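PDB 2W9M: polymerase X, which probably catalyses template-directed DNA synthesis from deoxyribonucleoside triphosphates during DNA repair and carries a PHP domain with a three-zinc site. Local coordinates for residues A[363-368]-A[409-414]; A[405-410]-A[442-447]; A[423-428]-A[449-454]. One frame throughout, in Å; residues are numbered along the deposited sequence.

Contact 1 (A[363-368]-A[409-414]). With ZN (zinc ion), chain C.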
loop_
_atom_site.group_PDB
_atom_site.type_symbol
_atom_site.label_atom_id
_atom_site.label_comp_id
_atom_site.label_asym_id
_atom_site.label_seq_id
_atom_site.Cartn_x
_atom_site.Cartn_y
_atom_site.Cartn_z
ATOM N N ASP A 363 9.562 11.778 7.273
ATOM C CA ASP A 363 10.583 10.738 7.372
ATOM C C ASP A 363 10.596 10.119 8.769
ATOM O O ASP A 363 10.060 10.701 9.713
ATOM C CB ASP A 363 11.957 11.309 6.997
ATOM C CG ASP A 363 12.113 11.513 5.494
ATOM O OD1 ASP A 363 12.064 10.510 4.751
ATOM O OD2 ASP A 363 12.277 12.669 5.052
ATOM N N HIS A 364 11.190 8.935 8.902
ATOM C CA HIS A 364 11.202 8.239 10.184
ATOM C C HIS A 364 12.078 8.957 11.195
ATOM O O HIS A 364 12.838 9.864 10.848
ATOM C CB HIS A 364 11.713 6.808 10.038
ATOM C CG HIS A 364 11.014 6.022 8.980
ATOM N ND1 HIS A 364 9.867 5.301 9.227
ATOM C CD2 HIS A 364 11.303 5.842 7.671
ATOM C CE1 HIS A 364 9.476 4.714 8.110
ATOM N NE2 HIS A 364 10.328 5.027 7.152
ATOM N N SER A 365 11.989 8.513 12.443
ATOM C CA SER A 365 12.736 9.116 13.535
ATOM C C SER A 365 13.767 8.158 14.124
ATOM O O SER A 365 13.746 6.965 13.834
ATOM C CB SER A 365 11.767 9.562 14.623
ATOM O OG SER A 365 10.839 8.538 14.916
ATOM N N ARG A 366 14.674 8.707 14.931
ATOM C CA ARG A 366 15.632 7.944 15.740
ATOM C C ARG A 366 15.433 6.429 15.724
ATOM O O ARG A 366 16.213 5.693 15.123
ATOM C CB ARG A 366 15.550 8.414 17.199
ATOM C CG ARG A 366 16.666 9.323 17.672
ATOM C CD ARG A 366 17.753 8.524 18.389
ATOM N NE ARG A 366 18.940 8.315 17.561
ATOM C CZ ARG A 366 19.885 7.414 17.820
ATOM N NH1 ARG A 366 19.777 6.620 18.879
ATOM N NH2 ARG A 366 20.934 7.302 17.012
ATOM N N ALA A 367 14.383 5.976 16.403
ATOM C CA ALA A 367 14.191 4.557 16.700
ATOM C C ALA A 367 14.244 3.637 15.478
ATOM O O ALA A 367 14.746 2.515 15.566
ATOM C CB ALA A 367 12.901 4.344 17.482
ATOM N N ALA A 368 13.713 4.099 14.351
ATOM C CA ALA A 368 13.750 3.312 13.124
ATOM C C ALA A 368 15.172 3.284 12.581
ATOM O O ALA A 368 15.497 3.987 11.626
ATOM C CB ALA A 368 12.782 3.876 12.086
ATOM N N SER A 409 4.958 6.000 24.592
ATOM C CA SER A 409 5.572 7.316 24.458
ATOM C C SER A 409 6.135 7.517 23.051
ATOM O O SER A 409 6.293 6.557 22.300
ATOM C CB SER A 409 6.669 7.508 25.510
ATOM O OG SER A 409 7.738 6.602 25.310
ATOM N N LEU A 410 6.435 8.766 22.704
ATOM C CA LEU A 410 6.870 9.117 21.353
ATOM C C LEU A 410 8.391 9.262 21.225
ATOM O O LEU A 410 9.079 9.643 22.172
ATOM C CB LEU A 410 6.162 10.389 20.878
ATOM C CG LEU A 410 4.831 10.236 20.135
ATOM C CD1 LEU A 410 4.083 8.957 20.528
ATOM C CD2 LEU A 410 3.966 11.471 20.340
ATOM N N ASP A 411 8.899 8.961 20.033
ATOM C CA ASP A 411 10.335 8.913 19.775
ATOM C C ASP A 411 11.039 10.278 19.878
ATOM O O ASP A 411 12.238 10.343 20.144
ATOM C CB ASP A 411 10.593 8.276 18.402
ATOM C CG ASP A 411 12.037 7.826 18.219
ATOM O OD1 ASP A 411 12.722 7.560 19.232
ATOM O OD2 ASP A 411 12.487 7.732 17.055
ATOM N N PHE A 412 10.297 11.361 19.665
ATOM C CA PHE A 412 10.854 12.708 19.792
ATOM C C PHE A 412 10.294 13.435 21.012
ATOM O O PHE A 412 9.145 13.222 21.393
ATOM C CB PHE A 412 10.555 13.541 18.542
ATOM C CG PHE A 412 11.433 13.222 17.368
ATOM C CD1 PHE A 412 12.785 12.995 17.540
ATOM C CD2 PHE A 412 10.905 13.185 16.086
ATOM C CE1 PHE A 412 13.594 12.714 16.461
ATOM C CE2 PHE A 412 11.706 12.910 15.003
ATOM C CZ PHE A 412 13.058 12.673 15.190
ATOM N N PRO A 413 11.108 14.304 21.628
ATOM C CA PRO A 413 10.648 15.119 22.758
ATOM C C PRO A 413 9.573 16.107 22.305
ATOM O O PRO A 413 9.514 16.440 21.120
ATOM C CB PRO A 413 11.915 15.875 23.185
ATOM C CG PRO A 413 13.054 15.101 22.602
ATOM C CD PRO A 413 12.528 14.542 21.319
ATOM N N ASP A 414 8.741 16.572 23.233
ATOM C CA ASP A 414 7.642 17.482 22.900
ATOM C C ASP A 414 8.102 18.769 22.215
ATOM O O ASP A 414 7.439 19.259 21.302
ATOM C CB ASP A 414 6.827 17.828 24.150
ATOM C CG ASP A 414 5.909 16.699 24.581
ATOM O OD1 ASP A 414 6.012 15.591 24.012
ATOM O OD2 ASP A 414 5.083 16.922 25.494
HETATM ZN ZN ZN C . 10.015 3.943 5.423
#

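Contact 2 (A[405-410]-A[442-447])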
loop_
_atom_site.group_PDB
_atom_site.type_symbol
_atom_site.label_atom_id
_atom_site.label_comp_id
_atom_site.label_asym_id
_atom_site.label_seq_id
_atom_site.Cartn_x
_atom_site.Cartn_y
_atom_site.Cartn_z
ATOM N N LEU A 405 7.200 4.302 20.963
ATOM C CA LEU A 405 7.987 3.396 21.794
ATOM C C LEU A 405 7.060 2.370 22.434
ATOM O O LEU A 405 5.850 2.596 22.521
ATOM C CB LEU A 405 8.777 4.169 22.852
ATOM C CG LEU A 405 9.601 5.339 22.301
ATOM C CD1 LEU A 405 10.353 6.070 23.405
ATOM C CD2 LEU A 405 10.558 4.868 21.221
ATOM N N ASP A 406 7.618 1.244 22.871
ATOM C CA ASP A 406 6.802 0.107 23.301
ATOM C C ASP A 406 5.905 0.397 24.503
ATOM O O ASP A 406 5.008 -0.386 24.808
ATOM C CB ASP A 406 7.661 -1.138 23.555
ATOM C CG ASP A 406 8.678 -0.934 24.657
ATOM O OD1 ASP A 406 9.113 0.219 24.854
ATOM O OD2 ASP A 406 9.047 -1.928 25.320
ATOM N N ASP A 407 6.136 1.520 25.177
ATOM C CA ASP A 407 5.317 1.881 26.331
ATOM C C ASP A 407 4.226 2.905 26.002
ATOM O O ASP A 407 3.411 3.249 26.859
ATOM C CB ASP A 407 6.189 2.362 27.505
ATOM C CG ASP A 407 6.985 3.621 27.181
ATOM O OD1 ASP A 407 6.627 4.333 26.222
ATOM O OD2 ASP A 407 7.967 3.902 27.901
ATOM N N GLY A 408 4.209 3.385 24.762
ATOM C CA GLY A 408 3.206 4.343 24.333
ATOM C C GLY A 408 3.730 5.757 24.143
ATOM O O GLY A 408 3.038 6.618 23.597
ATOM N N SER A 409 4.958 6.000 24.592
ATOM C CA SER A 409 5.572 7.316 24.458
ATOM C C SER A 409 6.135 7.517 23.051
ATOM O O SER A 409 6.293 6.557 22.300
ATOM C CB SER A 409 6.669 7.508 25.510
ATOM O OG SER A 409 7.738 6.602 25.310
ATOM N N LEU A 410 6.435 8.766 22.704
ATOM C CA LEU A 410 6.870 9.117 21.353
ATOM C C LEU A 410 8.391 9.262 21.225
ATOM O O LEU A 410 9.079 9.643 22.172
ATOM C CB LEU A 410 6.162 10.389 20.878
ATOM C CG LEU A 410 4.831 10.236 20.135
ATOM C CD1 LEU A 410 4.083 8.957 20.528
ATOM C CD2 LEU A 410 3.966 11.471 20.340
ATOM N N LEU A 442 -1.080 2.215 21.896
ATOM C CA LEU A 442 -1.610 3.058 20.830
ATOM C C LEU A 442 -2.594 4.117 21.335
ATOM O O LEU A 442 -2.628 5.234 20.810
ATOM C CB LEU A 442 -2.233 2.195 19.726
ATOM C CG LEU A 442 -1.200 1.666 18.725
ATOM C CD1 LEU A 442 -1.481 0.242 18.317
ATOM C CD2 LEU A 442 -1.133 2.572 17.509
ATOM N N ILE A 443 -3.386 3.772 22.347
ATOM C CA ILE A 443 -4.283 4.742 22.969
ATOM C C ILE A 443 -3.476 5.900 23.542
ATOM O O ILE A 443 -3.854 7.066 23.402
ATOM C CB ILE A 443 -5.110 4.115 24.096
ATOM C CG1 ILE A 443 -6.163 3.171 23.525
ATOM C CG2 ILE A 443 -5.794 5.193 24.911
ATOM C CD1 ILE A 443 -6.972 2.470 24.580
ATOM N N ARG A 444 -2.361 5.563 24.182
ATOM C CA ARG A 444 -1.454 6.550 24.751
ATOM C C ARG A 444 -0.884 7.473 23.674
ATOM O O ARG A 444 -0.820 8.689 23.859
ATOM C CB ARG A 444 -0.320 5.840 25.492
ATOM C CG ARG A 444 0.889 6.711 25.813
ATOM C CD ARG A 444 0.941 7.069 27.286
ATOM N NE ARG A 444 2.252 6.767 27.854
ATOM C CZ ARG A 444 3.182 7.676 28.127
ATOM N NH1 ARG A 444 2.945 8.962 27.896
ATOM N NH2 ARG A 444 4.347 7.297 28.638
ATOM N N ALA A 445 -0.481 6.896 22.547
ATOM C CA ALA A 445 0.134 7.668 21.470
ATOM C C ALA A 445 -0.849 8.584 20.742
ATOM O O ALA A 445 -0.506 9.717 20.416
ATOM C CB ALA A 445 0.824 6.743 20.483
ATOM N N VAL A 446 -2.061 8.100 20.481
ATOM C CA VAL A 446 -3.055 8.908 19.775
ATOM C C VAL A 446 -3.715 9.926 20.701
ATOM O O VAL A 446 -4.506 10.754 20.256
ATOM C CB VAL A 446 -4.147 8.042 19.098
ATOM C CG1 VAL A 446 -3.538 7.148 18.023
ATOM C CG2 VAL A 446 -4.890 7.213 20.132
ATOM N N SER A 447 -3.382 9.863 21.986
ATOM C CA SER A 447 -3.918 10.805 22.967
ATOM C C SER A 447 -2.974 11.984 23.202
ATOM O O SER A 447 -3.285 12.896 23.969
ATOM C CB SER A 447 -4.196 10.096 24.296
ATOM O OG SER A 447 -5.314 9.227 24.205
#

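Contact 3 (A[423-428]-A[449-454]). With ZN (zinc ion), chain E.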
loop_
_atom_site.group_PDB
_atom_site.type_symbol
_atom_site.label_atom_id
_atom_site.label_comp_id
_atom_site.label_asym_id
_atom_site.label_seq_id
_atom_site.Cartn_x
_atom_site.Cartn_y
_atom_site.Cartn_z
ATOM N N VAL A 423 2.404 16.010 12.831
ATOM C CA VAL A 423 3.047 14.810 13.346
ATOM C C VAL A 423 2.250 13.548 13.024
ATOM O O VAL A 423 1.064 13.467 13.328
ATOM C CB VAL A 423 3.189 14.885 14.870
ATOM C CG1 VAL A 423 3.878 13.634 15.397
ATOM C CG2 VAL A 423 3.946 16.149 15.275
ATOM N N VAL A 424 2.907 12.566 12.414
ATOM C CA VAL A 424 2.320 11.243 12.222
ATOM C C VAL A 424 2.923 10.301 13.257
ATOM O O VAL A 424 4.132 10.334 13.488
ATOM C CB VAL A 424 2.608 10.682 10.806
ATOM C CG1 VAL A 424 2.029 9.272 10.648
ATOM C CG2 VAL A 424 2.062 11.609 9.728
ATOM N N VAL A 425 2.093 9.474 13.888
ATOM C CA VAL A 425 2.601 8.450 14.802
ATOM C C VAL A 425 2.337 7.056 14.256
ATOM O O VAL A 425 1.313 6.812 13.618
ATOM C CB VAL A 425 2.008 8.576 16.219
ATOM C CG1 VAL A 425 2.321 9.944 16.794
ATOM C CG2 VAL A 425 0.515 8.328 16.198
ATOM N N SER A 426 3.267 6.139 14.504
ATOM C CA SER A 426 3.194 4.812 13.909
ATOM C C SER A 426 3.970 3.785 14.714
ATOM O O SER A 426 4.929 4.126 15.406
ATOM C CB SER A 426 3.749 4.842 12.481
ATOM O OG SER A 426 2.978 5.690 11.647
ATOM N N VAL A 427 3.554 2.528 14.607
ATOM C CA VAL A 427 4.288 1.411 15.186
ATOM C C VAL A 427 5.215 0.802 14.138
ATOM O O VAL A 427 4.794 0.514 13.019
ATOM C CB VAL A 427 3.333 0.313 15.699
ATOM C CG1 VAL A 427 4.116 -0.804 16.366
ATOM C CG2 VAL A 427 2.323 0.896 16.666
ATOM N N HIS A 428 6.479 0.618 14.505
ATOM C CA HIS A 428 7.464 -0.006 13.626
ATOM C C HIS A 428 8.342 -0.987 14.406
ATOM O O HIS A 428 9.388 -1.432 13.924
ATOM C CB HIS A 428 8.340 1.056 12.957
ATOM C CG HIS A 428 7.680 1.755 11.809
ATOM N ND1 HIS A 428 7.351 1.112 10.634
ATOM C CD2 HIS A 428 7.310 3.047 11.647
ATOM C CE1 HIS A 428 6.793 1.975 9.805
ATOM N NE2 HIS A 428 6.754 3.156 10.395
ATOM N N PRO A 449 -1.031 15.441 22.846
ATOM C CA PRO A 449 -1.545 16.763 22.460
ATOM C C PRO A 449 -1.093 17.216 21.068
ATOM O O PRO A 449 -1.799 17.997 20.432
ATOM C CB PRO A 449 -0.949 17.698 23.523
ATOM C CG PRO A 449 -0.595 16.820 24.664
ATOM C CD PRO A 449 -0.231 15.491 24.079
ATOM N N LEU A 450 0.059 16.741 20.605
ATOM C CA LEU A 450 0.636 17.234 19.355
ATOM C C LEU A 450 0.417 16.315 18.144
ATOM O O LEU A 450 0.638 16.719 17.004
ATOM C CB LEU A 450 2.130 17.521 19.542
ATOM C CG LEU A 450 2.485 18.657 20.508
ATOM C CD1 LEU A 450 3.978 18.958 20.466
ATOM C CD2 LEU A 450 1.685 19.900 20.175
ATOM N N VAL A 451 -0.020 15.087 18.391
ATOM C CA VAL A 451 -0.237 14.120 17.320
ATOM C C VAL A 451 -1.374 14.549 16.408
ATOM O O VAL A 451 -2.429 14.946 16.887
ATOM C CB VAL A 451 -0.576 12.734 17.891
ATOM C CG1 VAL A 451 -0.948 11.774 16.776
ATOM C CG2 VAL A 451 0.600 12.199 18.688
ATOM N N THR A 452 -1.170 14.460 15.098
ATOM C CA THR A 452 -2.239 14.808 14.169
ATOM C C THR A 452 -2.817 13.613 13.404
ATOM O O THR A 452 -4.025 13.547 13.191
ATOM C CB THR A 452 -1.835 15.949 13.209
ATOM O OG1 THR A 452 -2.337 15.676 11.898
ATOM C CG2 THR A 452 -0.348 16.075 13.139
ATOM N N VAL A 453 -1.965 12.668 13.013
ATOM C CA VAL A 453 -2.416 11.491 12.277
ATOM C C VAL A 453 -1.851 10.190 12.840
ATOM O O VAL A 453 -0.676 10.120 13.199
ATOM C CB VAL A 453 -2.021 11.573 10.786
ATOM C CG1 VAL A 453 -2.650 10.426 9.998
ATOM C CG2 VAL A 453 -2.428 12.901 10.197
ATOM N N LEU A 454 -2.694 9.162 12.906
ATOM C CA LEU A 454 -2.252 7.806 13.224
ATOM C C LEU A 454 -1.916 7.034 11.941
ATOM O O LEU A 454 -2.799 6.766 11.127
ATOM C CB LEU A 454 -3.336 7.055 14.009
ATOM C CG LEU A 454 -3.115 5.545 14.135
ATOM C CD1 LEU A 454 -1.844 5.232 14.926
ATOM C CD2 LEU A 454 -4.309 4.868 14.770
HETATM ZN ZN ZN E . 5.349 3.756 8.496
#

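Contact 1 (A[363-368]-A[409-414])
Asp411 reaches across to Ser365 and Ala367, joining two loops that follow neighbouring parallel strands, 358-364 and 396-403, of the PHP beta/alpha barrel. Its CG stands anti to the backbone N (chi1 -164°), which carries CG toward the turn at 365-368. One oxygen does the bonding. Ser365 OG donates to Asp411 OD2 at 2.8 Å on the anti lone pair, while Ala367 N comes from the syn side, 25° out of the carboxylate plane, in a nearly straight bond of 2.7 Å to the same OD2. The CB of Arg366 packs 3.1 Å from OD2, but the rest of that side chain leads away. An alanine in place of Asp411 would probably leave Ala367 N without its acceptor and the turn less firmly tied to the other loop, although Ser365 OG would still have its bond with Asp403 N. Just before this turn, His364 binds a zinc ion through NE2 at 2.1 Å, together with Asp339 and His518. Beside the carboxylate, the Phe412 ring lies obliquely against Ser365, whose CB sits 3.4 Å from both CE2 and CZ.

Contact 2 (A[405-410]-A[442-447])
Gly408 and Arg444 bring their backbones to 5.2 Å between CA atoms, where a type I beta turn running from Leu405 to Gly408 meets the last turns of helix 435-446. Gly408 has the positive phi of 107°, and a beta carbon here would run into Arg444 CG as well as the carbonyl oxygen of Asp407. With its CG anti to the backbone N (chi1 164°), Arg444 lays that carbon 3.1 Å from Gly408 O. The chain then bends at chi2 and chi3, and one face of the guanidinium lies over Gly408 C and Ser409 CB, the latter 3.9 Å from NH2. No hydrogen bond crosses between the segments: Arg444 NE stays 3.8 Å from Asp407 O. The carboxylate of Asp407 is near enough to matter only as charge, its OD1 4.5 Å from Arg444 NH2 and well out of the guanidinium plane. That OD1 is already engaged in its own loop, accepting from Ser409 N at 2.9 Å in an Asx turn and from Ser409 OG at 2.7 Å on its syn lone pair, so two bonds hold the Asp407 carboxylate in place. Farther along the loop, the contact turns apolar as Leu410 CD1 touches Ala445 CB at 3.9 Å. Ala445 also packs on Ile404, and Arg441, one turn earlier on the helix, bonds through NE to Leu405 O. Elsewhere on the helix, Leu442 and Val446 rest on Leu454 of strand 453-454 and on helix 472-482.

Contact 3 (A[423-428]-A[449-454])
Val423 O takes two backbone bonds at once, from Thr452 N at 3.0 Å and from Val453 N at 3.1 Å. The parallel ladder continues with Val425 N to Val453 O at 2.9 Å, and the CA of Val424 makes a C-H...O contact with that same oxygen. Val424 and Val453 point to one face of the sheet, Val425 and Leu454 to the other. On the latter side Val425 and Val451 cross at about a right angle, CG1 meeting CG2 at 3.4 Å. The CG1 of Val425 is there because it stands anti to the carbonyl carbon, while its other branch, CG2, lies 4.1 Å from Leu454 CD1. Farther along the first segment, His428 binds a zinc ion through NE2 at 2.4 Å, with Glu401 and His456 as the other protein ligands. The second shell orients these groups: Ser426 OG bonds to Glu401 OE2, and His428 ND1 bonds to Gly90 O, which fixes the turn of the imidazole. Segments 423-428 and 449-454 supply the two strands of a beta-alpha-beta crossover whose helix, 435-446, also touches Val427 through Arg441 and Leu442. Strand 396-403 bonds to the other edge of 422-426, through Val424 and Ser426, and helix 549-561 touches Val423 and Leu450.

How the contacts relate
Contact 3 is the buried one, a backbone ladder between parallel strands with valines and a leucine around it; contacts 1 and 2 are only partly buried, contact 1 between loops and contact 2 between a loop and a helix. Contact 1 is polar, centred on a carboxylate, whereas contact 2 works by shape, with a long side chain lying against a glycine turn. The chain from 405 to 414 supplies one segment to each of these two, which share Ser409 and Leu410. Leu410 also ties both to contact 3, its CD2 packing on Val451 CG2. Helix 435-446, used in contact 2, connects the two strands of contact 3. Contacts 1 and 3 each carry a zinc-binding histidine, and the rings of His364 and His428 meet edge-to-face.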